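Side-chain contacts in 2-hydroxy-3-oxopropionate reductase (Polaromonas sp. JS666, PDB 4DLL), which probably catalyses the NAD(P)H-dependent reduction of 2-hydroxy-3-oxopropionate (tartronate semialdehyde) to glycerate: residues R32-L37 and R48-A53; W60-A65 and S93-G98; G195-L200 and L273-E278; G211-A216 and S241-L246; R254-R259 and L309-A314. One frame throughout, in Å; residues are numbered along the deposited sequence.

Contact 1 of 5, residues R32-L37 and R48-A53; sequences RKITFL and RRLCEA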
# COMPACT_ATOMS: atom_id res chain seq x y z
N ARG A 32 -33.03 6.01 -17.83
CA ARG A 32 -32.61 7.00 -18.81
C ARG A 32 -32.46 8.38 -18.11
O ARG A 32 -31.54 9.16 -18.41
CB ARG A 32 -33.63 7.04 -19.99
CG ARG A 32 -33.21 7.92 -21.21
N LYS A 33 -33.33 8.68 -17.18
CA LYS A 33 -33.25 10.02 -16.54
C LYS A 33 -32.38 9.98 -15.27
O LYS A 33 -32.77 9.37 -14.30
CB LYS A 33 -34.65 10.56 -16.25
CG LYS A 33 -35.24 11.43 -17.35
CD LYS A 33 -36.73 11.16 -17.55
NZ LYS A 33 -39.70 11.19 -17.89
N ILE A 34 -31.19 10.60 -15.31
CA ILE A 34 -30.30 10.71 -14.16
C ILE A 34 -30.26 12.12 -13.50
O ILE A 34 -30.12 13.13 -14.18
CB ILE A 34 -28.89 10.26 -14.51
CG1 ILE A 34 -28.93 8.94 -15.30
CG2 ILE A 34 -28.06 10.09 -13.23
CD1 ILE A 34 -29.71 7.79 -14.65
N THR A 35 -30.38 12.16 -12.18
CA THR A 35 -30.16 13.41 -11.45
C THR A 35 -28.87 13.37 -10.57
O THR A 35 -28.62 12.38 -9.87
CB THR A 35 -31.41 13.73 -10.58
OG1 THR A 35 -32.57 13.86 -11.44
CG2 THR A 35 -31.22 15.03 -9.77
N PHE A 36 -28.03 14.39 -10.66
CA PHE A 36 -27.01 14.64 -9.64
C PHE A 36 -27.54 15.64 -8.65
O PHE A 36 -28.23 16.59 -9.02
CB PHE A 36 -25.68 15.18 -10.21
CG PHE A 36 -24.86 14.15 -10.93
CD1 PHE A 36 -25.35 12.86 -11.12
CD2 PHE A 36 -23.63 14.50 -11.51
CE1 PHE A 36 -24.61 11.89 -11.81
CE2 PHE A 36 -22.86 13.53 -12.20
CZ PHE A 36 -23.37 12.22 -12.35
N LEU A 37 -27.17 15.40 -7.40
CA LEU A 37 -27.36 16.27 -6.27
C LEU A 37 -25.95 16.61 -5.74
O LEU A 37 -25.31 15.77 -5.17
CB LEU A 37 -28.14 15.51 -5.21
CG LEU A 37 -29.65 15.66 -5.09
CD1 LEU A 37 -30.37 15.78 -6.36
CD2 LEU A 37 -30.32 14.62 -4.22
N ARG A 48 -19.87 14.00 -17.74
CA ARG A 48 -19.53 14.05 -19.12
C ARG A 48 -19.53 12.61 -19.70
O ARG A 48 -20.03 12.38 -20.80
CB ARG A 48 -18.20 14.80 -19.24
CG ARG A 48 -17.43 14.74 -20.57
CD ARG A 48 -15.93 14.53 -20.25
NE ARG A 48 -15.06 14.78 -21.39
N ARG A 49 -19.07 11.63 -18.93
CA ARG A 49 -19.16 10.26 -19.43
C ARG A 49 -20.61 9.85 -19.47
O ARG A 49 -21.02 9.04 -20.30
CB ARG A 49 -18.34 9.29 -18.59
CG ARG A 49 -16.91 9.73 -18.37
CD ARG A 49 -16.08 8.59 -17.86
NE ARG A 49 -15.41 7.91 -18.96
CZ ARG A 49 -15.75 6.72 -19.46
NH1 ARG A 49 -16.77 6.02 -18.96
NH2 ARG A 49 -15.04 6.21 -20.47
N LEU A 50 -21.39 10.45 -18.58
CA LEU A 50 -22.79 10.15 -18.47
C LEU A 50 -23.56 10.62 -19.71
O LEU A 50 -24.29 9.84 -20.34
CB LEU A 50 -23.35 10.80 -17.22
CG LEU A 50 -24.51 10.04 -16.64
CD1 LEU A 50 -24.00 8.64 -16.39
CD2 LEU A 50 -24.93 10.69 -15.36
N CYS A 51 -23.41 11.89 -20.03
CA CYS A 51 -23.96 12.45 -21.27
C CYS A 51 -23.40 11.68 -22.48
O CYS A 51 -24.16 11.25 -23.31
CB CYS A 51 -23.71 13.94 -21.36
SG CYS A 51 -24.17 14.75 -19.81
N GLU A 52 -22.09 11.47 -22.52
CA GLU A 52 -21.47 10.64 -23.58
C GLU A 52 -22.05 9.23 -23.71
O GLU A 52 -21.95 8.64 -24.78
CB GLU A 52 -19.97 10.53 -23.43
CG GLU A 52 -19.21 11.78 -23.79
CD GLU A 52 -17.78 11.66 -23.39
OE1 GLU A 52 -17.00 11.00 -24.11
OE2 GLU A 52 -17.42 12.22 -22.34
N ALA A 53 -22.63 8.67 -22.66
CA ALA A 53 -23.31 7.38 -22.78
C ALA A 53 -24.77 7.57 -23.19
O ALA A 53 -25.53 6.60 -23.35
CB ALA A 53 -23.20 6.59 -21.49

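Contact 2 of 5, residues W60-A65 and S93-G98; sequences WNRTPA and SMLENG. With SO4 (sulfate ion), chain C.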
# COMPACT_ATOMS: atom_id res chain seq x y z
N TRP A 60 -28.88 19.52 -9.44
CA TRP A 60 -29.06 20.61 -8.50
C TRP A 60 -27.70 20.76 -7.81
O TRP A 60 -27.08 19.77 -7.45
CB TRP A 60 -30.16 20.27 -7.48
CG TRP A 60 -30.17 21.23 -6.35
CD1 TRP A 60 -30.76 22.47 -6.33
CD2 TRP A 60 -29.52 21.06 -5.09
NE1 TRP A 60 -30.51 23.09 -5.13
CE2 TRP A 60 -29.76 22.25 -4.34
CE3 TRP A 60 -28.76 20.03 -4.51
CZ2 TRP A 60 -29.28 22.43 -3.03
CZ3 TRP A 60 -28.29 20.20 -3.22
CH2 TRP A 60 -28.55 21.40 -2.48
N ASN A 61 -27.18 21.97 -7.67
CA ASN A 61 -25.89 22.11 -7.04
C ASN A 61 -25.77 23.53 -6.47
O ASN A 61 -26.71 24.29 -6.58
CB ASN A 61 -24.76 21.73 -8.00
CG ASN A 61 -24.45 22.81 -9.01
OD1 ASN A 61 -25.34 23.43 -9.57
ND2 ASN A 61 -23.18 23.06 -9.22
N ARG A 62 -24.63 23.85 -5.86
CA ARG A 62 -24.46 25.05 -5.05
C ARG A 62 -23.37 25.94 -5.62
O ARG A 62 -23.07 26.98 -5.07
CB ARG A 62 -24.11 24.66 -3.61
CG ARG A 62 -25.20 23.84 -2.91
CD ARG A 62 -24.85 23.48 -1.42
NE ARG A 62 -24.04 22.24 -1.29
CZ ARG A 62 -24.01 21.25 -2.18
NH1 ARG A 62 -24.76 21.32 -3.27
NH2 ARG A 62 -23.21 20.22 -1.98
N THR A 63 -22.77 25.52 -6.73
CA THR A 63 -21.60 26.21 -7.26
C THR A 63 -21.76 26.55 -8.76
O THR A 63 -21.78 25.66 -9.64
CB THR A 63 -20.28 25.50 -6.86
OG1 THR A 63 -19.18 26.36 -7.13
CG2 THR A 63 -20.08 24.22 -7.60
N PRO A 64 -21.94 27.86 -9.04
CA PRO A 64 -22.25 28.43 -10.36
C PRO A 64 -21.39 27.99 -11.53
O PRO A 64 -21.93 27.74 -12.60
CB PRO A 64 -22.08 29.94 -10.11
CG PRO A 64 -22.59 30.08 -8.67
CD PRO A 64 -21.91 28.91 -7.99
N ALA A 65 -20.08 27.89 -11.34
CA ALA A 65 -19.15 27.62 -12.45
C ALA A 65 -19.19 26.15 -12.86
O ALA A 65 -18.92 25.81 -14.03
CB ALA A 65 -17.73 28.05 -12.08
N SER A 93 -26.70 11.24 -5.24
CA SER A 93 -26.07 12.23 -4.31
C SER A 93 -24.52 12.27 -4.26
O SER A 93 -23.85 11.28 -4.00
CB SER A 93 -26.65 12.12 -2.88
OG SER A 93 -25.72 12.59 -1.92
N MSE A 94 -23.95 13.45 -4.48
CA MSE A 94 -22.53 13.66 -4.34
C MSE A 94 -22.31 14.77 -3.30
O MSE A 94 -21.44 15.66 -3.42
CB MSE A 94 -21.94 13.99 -5.69
CG MSE A 94 -22.01 12.78 -6.63
SE MSE A 94 -21.35 13.27 -8.35
CE MSE A 94 -21.31 11.55 -9.32
N LEU A 95 -23.12 14.70 -2.28
CA LEU A 95 -23.09 15.67 -1.24
C LEU A 95 -21.97 15.36 -0.22
O LEU A 95 -21.30 14.34 -0.32
CB LEU A 95 -24.47 15.70 -0.58
CG LEU A 95 -25.57 16.01 -1.56
CD1 LEU A 95 -26.92 15.74 -0.96
CD2 LEU A 95 -25.46 17.46 -1.96
N GLU A 96 -21.76 16.26 0.74
CA GLU A 96 -20.58 16.23 1.62
C GLU A 96 -20.65 15.19 2.72
O GLU A 96 -19.73 14.39 2.89
CB GLU A 96 -20.36 17.59 2.31
CG GLU A 96 -19.76 18.69 1.42
CD GLU A 96 -20.83 19.50 0.63
OE1 GLU A 96 -22.04 19.39 0.98
OE2 GLU A 96 -20.44 20.24 -0.32
N ASN A 97 -21.74 15.24 3.49
CA ASN A 97 -21.86 14.43 4.67
C ASN A 97 -23.31 14.09 4.95
O ASN A 97 -24.23 14.51 4.22
CB ASN A 97 -21.26 15.18 5.88
CG ASN A 97 -21.95 16.52 6.14
OD1 ASN A 97 -23.18 16.61 6.23
ND2 ASN A 97 -21.14 17.56 6.24
N GLY A 98 -23.47 13.33 6.03
CA GLY A 98 -24.74 12.84 6.52
C GLY A 98 -25.82 13.84 6.77
O GLY A 98 -26.96 13.56 6.38
S SO4 C . -21.52 21.46 -5.54
O1 SO4 C . -20.95 20.18 -5.10
O2 SO4 C . -20.95 21.69 -6.87
O3 SO4 C . -22.98 21.45 -5.46
O4 SO4 C . -21.08 22.51 -4.64

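Contact 3 of 5, residues G195-L200 and L273-E278; sequences GQLTKL and LATAQE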
# COMPACT_ATOMS: atom_id res chain seq x y z
N GLY A 195 -21.42 -0.58 1.55
CA GLY A 195 -20.59 0.20 0.68
C GLY A 195 -19.87 1.18 1.57
O GLY A 195 -18.66 1.30 1.48
N GLN A 196 -20.60 1.90 2.42
CA GLN A 196 -19.91 2.86 3.31
C GLN A 196 -18.90 2.19 4.20
O GLN A 196 -17.85 2.73 4.50
CB GLN A 196 -20.87 3.69 4.17
CG GLN A 196 -21.84 4.47 3.34
CD GLN A 196 -21.18 5.60 2.54
OE1 GLN A 196 -21.82 6.20 1.67
NE2 GLN A 196 -19.93 5.88 2.82
N LEU A 197 -19.20 0.96 4.56
CA LEU A 197 -18.30 0.25 5.43
C LEU A 197 -17.07 -0.14 4.67
O LEU A 197 -15.99 -0.15 5.25
CB LEU A 197 -19.00 -0.97 5.99
CG LEU A 197 -18.20 -1.90 6.87
CD1 LEU A 197 -18.48 -1.51 8.31
CD2 LEU A 197 -18.64 -3.33 6.55
N THR A 198 -17.23 -0.54 3.40
CA THR A 198 -16.04 -0.93 2.59
C THR A 198 -15.29 0.34 2.31
O THR A 198 -14.10 0.38 2.36
CB THR A 198 -16.44 -1.69 1.30
OG1 THR A 198 -17.16 -2.84 1.68
CG2 THR A 198 -15.25 -2.16 0.49
N LYS A 199 -16.03 1.41 2.02
CA LYS A 199 -15.41 2.70 1.96
C LYS A 199 -14.49 3.07 3.17
O LYS A 199 -13.40 3.60 2.94
CB LYS A 199 -16.36 3.80 1.58
CG LYS A 199 -15.69 5.21 1.40
CD LYS A 199 -14.60 5.36 0.23
CE LYS A 199 -14.45 6.85 -0.19
NZ LYS A 199 -13.15 7.02 -0.85
N LEU A 200 -14.85 2.71 4.40
CA LEU A 200 -14.07 3.21 5.58
C LEU A 200 -12.86 2.27 5.71
O LEU A 200 -11.76 2.72 5.98
CB LEU A 200 -14.91 3.21 6.91
CG LEU A 200 -16.05 4.19 7.07
CD1 LEU A 200 -17.06 3.86 8.28
CD2 LEU A 200 -15.50 5.64 7.11
N LEU A 273 -13.66 5.10 13.28
CA LEU A 273 -13.53 4.80 14.68
C LEU A 273 -14.90 4.76 15.40
O LEU A 273 -15.08 3.91 16.26
CB LEU A 273 -12.53 5.75 15.35
CG LEU A 273 -11.06 5.55 15.03
CD1 LEU A 273 -10.27 6.53 15.86
CD2 LEU A 273 -10.52 4.08 15.25
N ALA A 274 -15.84 5.61 14.98
CA ALA A 274 -17.22 5.64 15.46
C ALA A 274 -17.94 4.38 15.08
O ALA A 274 -18.71 3.77 15.88
CB ALA A 274 -17.95 6.83 14.91
N THR A 275 -17.72 3.98 13.85
CA THR A 275 -18.22 2.69 13.40
C THR A 275 -17.59 1.58 14.18
O THR A 275 -18.27 0.62 14.56
CB THR A 275 -17.98 2.49 11.88
OG1 THR A 275 -18.68 3.55 11.24
CG2 THR A 275 -18.53 1.17 11.39
N ALA A 276 -16.29 1.66 14.42
CA ALA A 276 -15.69 0.54 15.21
C ALA A 276 -16.33 0.41 16.63
O ALA A 276 -16.59 -0.70 17.08
CB ALA A 276 -14.22 0.65 15.29
N GLN A 277 -16.62 1.52 17.32
CA GLN A 277 -17.07 1.36 18.68
C GLN A 277 -18.50 0.87 18.72
O GLN A 277 -18.89 0.21 19.68
CB GLN A 277 -16.79 2.60 19.58
CG GLN A 277 -17.83 3.60 19.66
CD GLN A 277 -19.06 3.20 20.46
OE1 GLN A 277 -19.03 3.07 21.69
NE2 GLN A 277 -20.15 3.06 19.79
N GLU A 278 -19.26 1.18 17.66
CA GLU A 278 -20.61 0.68 17.49
C GLU A 278 -20.67 -0.81 17.12
O GLU A 278 -21.58 -1.53 17.60
CB GLU A 278 -21.36 1.55 16.47
CG GLU A 278 -22.80 1.11 16.13
CD GLU A 278 -23.12 1.42 14.65
OE1 GLU A 278 -22.86 2.58 14.21
OE2 GLU A 278 -23.58 0.49 13.92

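Contact 4 of 5, residues G211-A216 and S241-L246; sequences GAVAEA and SRVLQL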
# COMPACT_ATOMS: atom_id res chain seq x y z
N GLY A 211 0.97 7.54 5.90
CA GLY A 211 1.92 7.70 7.00
C GLY A 211 3.09 6.72 6.94
O GLY A 211 4.23 7.09 7.18
N ALA A 212 2.81 5.47 6.59
CA ALA A 212 3.90 4.53 6.37
C ALA A 212 4.90 5.05 5.28
O ALA A 212 6.11 4.84 5.36
CB ALA A 212 3.31 3.20 5.94
N VAL A 213 4.38 5.65 4.25
CA VAL A 213 5.22 6.07 3.17
C VAL A 213 5.96 7.38 3.61
O VAL A 213 7.07 7.59 3.22
CB VAL A 213 4.44 6.21 1.87
CG1 VAL A 213 5.17 7.14 0.86
CG2 VAL A 213 4.10 4.80 1.27
N ALA A 214 5.34 8.22 4.43
CA ALA A 214 5.99 9.47 4.77
C ALA A 214 7.11 9.09 5.72
O ALA A 214 8.25 9.55 5.58
CB ALA A 214 5.02 10.45 5.43
N GLU A 215 6.79 8.21 6.67
CA GLU A 215 7.76 7.82 7.66
C GLU A 215 8.98 7.07 7.14
O GLU A 215 10.10 7.29 7.62
CB GLU A 215 7.11 7.03 8.74
CG GLU A 215 8.11 6.67 9.79
CD GLU A 215 7.44 6.48 11.09
OE1 GLU A 215 6.90 7.48 11.57
OE2 GLU A 215 7.45 5.33 11.59
N ALA A 216 8.79 6.19 6.16
CA ALA A 216 9.91 5.51 5.59
C ALA A 216 10.76 6.41 4.67
O ALA A 216 11.97 6.28 4.64
CB ALA A 216 9.50 4.18 4.94
N SER A 241 2.77 0.48 -4.00
CA SER A 241 1.34 0.72 -3.79
C SER A 241 0.82 1.89 -4.63
O SER A 241 1.61 2.67 -5.16
CB SER A 241 1.09 0.99 -2.33
OG SER A 241 1.44 2.33 -2.00
N ARG A 242 -0.51 2.04 -4.76
CA ARG A 242 -1.07 3.22 -5.42
C ARG A 242 -0.76 4.48 -4.57
O ARG A 242 -0.48 5.53 -5.13
CB ARG A 242 -2.60 3.07 -5.65
CG ARG A 242 -3.23 4.18 -6.58
CD ARG A 242 -2.87 3.86 -8.07
NE ARG A 242 -3.14 2.43 -8.29
CZ ARG A 242 -4.36 1.95 -8.61
NH1 ARG A 242 -5.38 2.80 -8.79
NH2 ARG A 242 -4.55 0.62 -8.75
N VAL A 243 -0.71 4.34 -3.24
CA VAL A 243 -0.34 5.47 -2.36
C VAL A 243 1.12 5.92 -2.55
O VAL A 243 1.37 7.16 -2.64
CB VAL A 243 -0.67 5.19 -0.90
CG1 VAL A 243 0.14 6.12 0.08
CG2 VAL A 243 -2.18 5.32 -0.70
N LEU A 244 2.07 4.96 -2.65
CA LEU A 244 3.46 5.34 -2.93
C LEU A 244 3.57 6.12 -4.25
O LEU A 244 4.17 7.19 -4.27
CB LEU A 244 4.40 4.13 -2.96
CG LEU A 244 5.86 4.31 -3.41
CD1 LEU A 244 6.60 5.31 -2.50
CD2 LEU A 244 6.65 2.95 -3.42
N GLN A 245 3.01 5.58 -5.33
CA GLN A 245 3.11 6.24 -6.64
C GLN A 245 2.35 7.58 -6.71
O GLN A 245 2.80 8.49 -7.40
CB GLN A 245 2.60 5.33 -7.76
CG GLN A 245 3.32 3.93 -7.82
CD GLN A 245 4.89 4.06 -7.95
OE1 GLN A 245 5.66 3.46 -7.16
NE2 GLN A 245 5.34 4.84 -8.93
N LEU A 246 1.19 7.70 -6.04
CA LEU A 246 0.47 8.97 -6.19
C LEU A 246 0.95 9.95 -5.15
O LEU A 246 1.70 10.84 -5.47
CB LEU A 246 -1.05 8.81 -6.18
CG LEU A 246 -1.90 10.08 -6.40
CD1 LEU A 246 -2.11 10.38 -7.95
CD2 LEU A 246 -3.26 9.95 -5.66

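Contact 5 of 5, residues R254-R259 and L309-A314; sequences RDFAPR and LFVELA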
# COMPACT_ATOMS: atom_id res chain seq x y z
N ARG A 254 7.58 18.06 -2.58
CA ARG A 254 6.81 18.85 -1.60
C ARG A 254 5.50 19.52 -2.11
O ARG A 254 5.17 20.66 -1.72
CB ARG A 254 7.70 19.88 -0.92
CG ARG A 254 8.92 19.34 -0.26
CD ARG A 254 8.51 18.38 0.80
NE ARG A 254 9.58 18.06 1.73
CZ ARG A 254 10.57 17.21 1.50
NH1 ARG A 254 10.68 16.57 0.33
NH2 ARG A 254 11.46 16.99 2.46
N ASP A 255 4.74 18.81 -2.95
CA ASP A 255 3.52 19.36 -3.55
C ASP A 255 2.27 18.97 -2.73
O ASP A 255 1.63 17.94 -2.99
CB ASP A 255 3.39 18.83 -4.97
CG ASP A 255 2.18 19.34 -5.68
OD1 ASP A 255 1.57 20.34 -5.20
OD2 ASP A 255 1.83 18.74 -6.72
N PHE A 256 1.93 19.78 -1.74
CA PHE A 256 0.85 19.43 -0.86
C PHE A 256 -0.45 20.19 -1.15
O PHE A 256 -1.33 20.28 -0.30
CB PHE A 256 1.33 19.46 0.61
CG PHE A 256 2.51 18.50 0.88
CD1 PHE A 256 2.46 17.15 0.47
CD2 PHE A 256 3.68 18.96 1.51
CE1 PHE A 256 3.56 16.27 0.69
CE2 PHE A 256 4.80 18.08 1.73
CZ PHE A 256 4.73 16.74 1.32
N ALA A 257 -0.59 20.72 -2.36
CA ALA A 257 -1.86 21.35 -2.75
C ALA A 257 -2.99 20.34 -2.68
O ALA A 257 -2.84 19.21 -3.14
CB ALA A 257 -1.77 22.00 -4.13
N PRO A 258 -4.13 20.74 -2.08
CA PRO A 258 -5.20 19.78 -1.74
C PRO A 258 -5.95 19.19 -2.93
O PRO A 258 -6.42 19.94 -3.78
CB PRO A 258 -6.14 20.62 -0.87
CG PRO A 258 -5.88 22.05 -1.30
CD PRO A 258 -4.41 22.09 -1.54
N ARG A 259 -6.05 17.87 -3.02
CA ARG A 259 -7.03 17.29 -3.96
C ARG A 259 -8.20 16.70 -3.15
O ARG A 259 -9.39 16.99 -3.42
CB ARG A 259 -6.43 16.28 -4.94
CG ARG A 259 -4.91 16.26 -5.07
CD ARG A 259 -4.26 17.38 -5.83
NE ARG A 259 -2.96 17.68 -5.19
CZ ARG A 259 -1.78 17.74 -5.80
NH1 ARG A 259 -1.66 17.52 -7.11
NH2 ARG A 259 -0.70 18.00 -5.08
N LEU A 309 0.42 14.77 5.49
CA LEU A 309 0.74 14.16 6.79
C LEU A 309 2.23 14.02 6.98
O LEU A 309 2.73 14.04 8.11
CB LEU A 309 0.01 12.81 6.97
CG LEU A 309 0.35 11.97 8.19
CD1 LEU A 309 -0.31 12.61 9.43
CD2 LEU A 309 -0.08 10.51 8.04
N PHE A 310 2.92 13.83 5.87
CA PHE A 310 4.35 14.04 5.76
C PHE A 310 4.80 15.27 6.56
O PHE A 310 5.77 15.19 7.33
CB PHE A 310 4.62 14.30 4.29
CG PHE A 310 6.05 14.40 3.92
CD1 PHE A 310 6.67 15.66 3.89
CD2 PHE A 310 6.75 13.28 3.50
CE1 PHE A 310 8.01 15.79 3.49
CE2 PHE A 310 8.08 13.38 3.11
CZ PHE A 310 8.72 14.65 3.11
N VAL A 311 4.11 16.40 6.39
CA VAL A 311 4.50 17.64 7.05
C VAL A 311 4.46 17.44 8.56
O VAL A 311 5.45 17.71 9.26
CB VAL A 311 3.70 18.87 6.54
CG1 VAL A 311 4.10 20.11 7.28
CG2 VAL A 311 3.90 19.06 5.05
N GLU A 312 3.35 16.90 9.06
CA GLU A 312 3.23 16.55 10.49
C GLU A 312 4.42 15.74 10.94
O GLU A 312 5.00 16.03 11.98
CB GLU A 312 1.94 15.76 10.77
N LEU A 313 4.82 14.75 10.14
CA LEU A 313 5.87 13.82 10.58
C LEU A 313 7.31 14.33 10.36
O LEU A 313 8.22 13.98 11.13
CB LEU A 313 5.69 12.42 9.98
CG LEU A 313 4.47 11.56 10.34
CD1 LEU A 313 4.59 10.27 9.56
CD2 LEU A 313 4.38 11.27 11.83
N ALA A 314 7.51 15.12 9.31
CA ALA A 314 8.74 15.90 9.20
C ALA A 314 9.02 16.74 10.46
O ALA A 314 10.04 16.51 11.14
CB ALA A 314 8.75 16.76 7.95

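Contact 1 of 5, residues R32-L37 and R48-A53
Ile34 and Phe36, alternate residues on one side of the first strand of a Rossmann-type beta-alpha-beta unit, receive Leu50 from the helix that follows. Strand 33-37 and helix 43-52 form the first half of that unit, which continues into strand 56-60, and the contact illustrates how one leucine methyl can pack a helix onto its strand. Leu50 CD2 sits 3.8 Å from Ile34 CG2 and nearly as close to the far end of the Phe36 ring. Ile34 turns CG2 anti to the backbone N, which aims this methyl at the helix. The leucine and the phenylalanine run at each other from opposite directions, the methyl meeting the ring at a slant. Leu57 of strand 56-60 and Leu179 of helix 170-183 extend the apolar layer.

The solvent side of the helix is different in kind. Arg48 and Glu52, one turn apart, take no part in the seam; their pairing is long and uncertain, since the end of Arg48 is not modelled, and Glu52 is exposed. Polar, loosely tethered groups thus accompany a tight hydrophobic seam, whose shortest approach is Phe36 CZ to Leu50 CD2, 3.7 Å.

Contact 2 of 5, residues W60-A65 and S93-G98
The loops at the C-terminal ends of strands 56-60 and 90-93, where a Rossmann fold receives its dinucleotide, meet here through Arg62 and Glu96 beside Trp60 and Leu95. In NADP-dependent relatives an Asn-Arg-Thr sequence after the second strand holds the adenosine 2'-phosphate; the sulfate held beside the Asn61-Arg62-Thr63 turn by Arg62 N and Thr39 N, though probably from the crystallisation liquor, is consistent with such a site. Arg62 N donates to sulfate O3 over 2.9 Å, and Thr39 lies within the likely GxGxxG turn. The Arg62 chain bends at its third torsion (chi3 -86°), which brings the guanidinium back with one face over the sulfate and places NH1 2.8 Å from sulfate O3.

The other end of the group is tied across the contact. Arg62 NH2 makes a salt bridge to Glu96 OE2 at 3.2 Å, reaching it on the syn side but 26° out of the carboxylate plane, and a weaker bond to OE1, so both oxygens engage the one nitrogen. The two flat groups stand 82° apart. Next to them, Leu95 CD2 lies at the edge of the indole, 4.1 Å from Trp60 CZ3.

Asn61 ND2 bonds to Thr63 O at 3.0 Å and braces the turn; an alanine here would probably leave that carbonyl without its side-chain donor and the sulfate-binding loop freer to shift. The methyl of the apolar layer touches the charged one too, Leu95 CD2 approaching Arg62 NH2 to 3.6 Å.

Contact 3 of 5, residues G195-L200 and L273-E278
Thr275 meets Leu197 and Leu200, neighbours one turn apart on helix 194-222, and so joins the start of that long helix to the last turns of helix 262-278 in the helical domain characteristic of beta-hydroxyacid dehydrogenases. Followed along the later helix, Leu273 comes first, pointing away from the partner and giving its carbonyl to Gln277 N.

At Thr275 the side chain points to the other helix and divides its two branches between the two leucines. CG2, anti to the backbone N (chi1 -60° for the hydroxyl branch), faces Leu197 CD1 at 4.1 Å. The hydroxyl branch faces Leu200 instead, with OG1 3.4 Å from Leu200 CD1. A methyl cannot satisfy that oxygen, and the helix does so itself: Thr275 OG1 is hydrogen-bonded to Asn271 O, one turn earlier. That bond lets the hydroxyl lie against a methyl without lacking a partner, while the side chain crosses both leucines at a slant. At the end of the segment Glu278, its backbone N bonded to Ala274 O, carries its carboxylate to a salt bridge with Arg132.

Pro128, at the start of helix 128-140 in the nucleotide-binding half, touches both Leu200 and Thr275, while Leu273 packs on helix 284-301. From the second subunit, Phe219 packs on Leu200 and Thr275 together, placing this buried junction between domain and dimer partner.

Contact 4 of 5, residues G211-A216 and S241-L246
Val213, about two thirds of the way along helix 194-222 of the all-helical domain, packs against Val243 and Leu244 of the short helix 242-245, and the rotamers decide which methyl serves which partner where the long helix meets the short one. The backbones come close, with 6.4 Å between Val213 CA and Leu244 CA, a spacing that the short side chain of valine can bridge. Val213 points toward the short helix and places CG1 anti to its own nitrogen (chi1 159°), a torsion that assigns CG1 to Leu244 and CG2 to Val243. Val213 CG1 lies 4.1 Å from Leu244 CD1. On the other branch, Val213 CG2 is 4.3 Å from Val243 CG1.

Val243 adopts nearly the same rotamer and also points across. Leu244 behaves differently: with CG extended away from the backbone N (chi1 172°) its side chain passes Val213 at about a right angle. One of its methyls serves this contact, while Lys231 and Ile234 of helix 227-234 also pack against the leucine. The gaps are ordinary for apolar side chains, neither strained nor tightly interlocked.

The second subunit is close by. Its Phe238 packs on Val243, its Ser241 meets Ser241 of this chain, and its Gly236 O accepts a bond from Arg242 NH1. What fixes the beginning of the short helix is an N-cap: Ser241 OG accepts from Leu244 N over 2.8 Å, at an almost straight 169°.

Contact 5 of 5, residues R254-R259 and L309-A314
Arg254 lays one face of its guanidinium over the rim of the Phe310 ring, where Arg254 NE lies 3.3 Å from Phe310 CE1. Arg254 CZ, the centre of the guanidinium, is 3.5 Å from Phe310 CZ. The planes stand 74° apart, so the ring presents its CE1-CZ side to the flat of the cation, and the two do not lie face on face. A bend at the second torsion of Arg254 (chi2 -61°) folds the chain over to reach it, and a weak bond from NH1 to Met251 O gives the charged end a polar partner.

The same ring is met at its CD1-CG side by Phe256, whose CZ comes within 3.4 Å of Phe310 CD1. These rings are inclined at 40° with centroids 5.4 Å apart, an oblique pairing. Farther round its own ring, Phe256 CD2 lies 3.5 Å from Val311 CG2, so that one ring spans two consecutive residues of the helix. With an alanine in place of Phe310, Arg254 would probably lose the surface its guanidinium rests on and Phe256 would be left beside a gap, freer to turn.

Farther along the loop, Arg259 folds back: NE donates to Ala257 O over 2.6 Å and NH2 forms a salt bridge with Asp255 OD2.

The loop between helices 247-252 and 262-278 is in this way fastened to the C-terminal helix 309-315. Phe310 itself reaches further, onto Ala214 and Leu218 of helix 194-222, Met251 of helix 247-252 and Met227 of helix 227-234.

How the contacts relate
The five contacts divide between two domains. Contacts 1 and 2, centres about 15 Å apart, share the Rossmann half and follow one another along the chain: strand 33-37 lies between strands 56-60 and 90-93, and the backbones of Phe36 and Leu37 probably bond to Trp60 and Met94. Contacts 3, 4 and 5 belong to the helical half. Helix 194-222 carries both contact 3 and contact 4, centres about 23 Å apart, each also touching the second subunit, whereas contacts 4 and 5, centres about 12 Å apart, meet where Ala214 packs on Phe310. The segments of contacts 3 and 5 alternate along the chain. Contact 3 lies at the junction where the helical and nucleotide-binding halves touch.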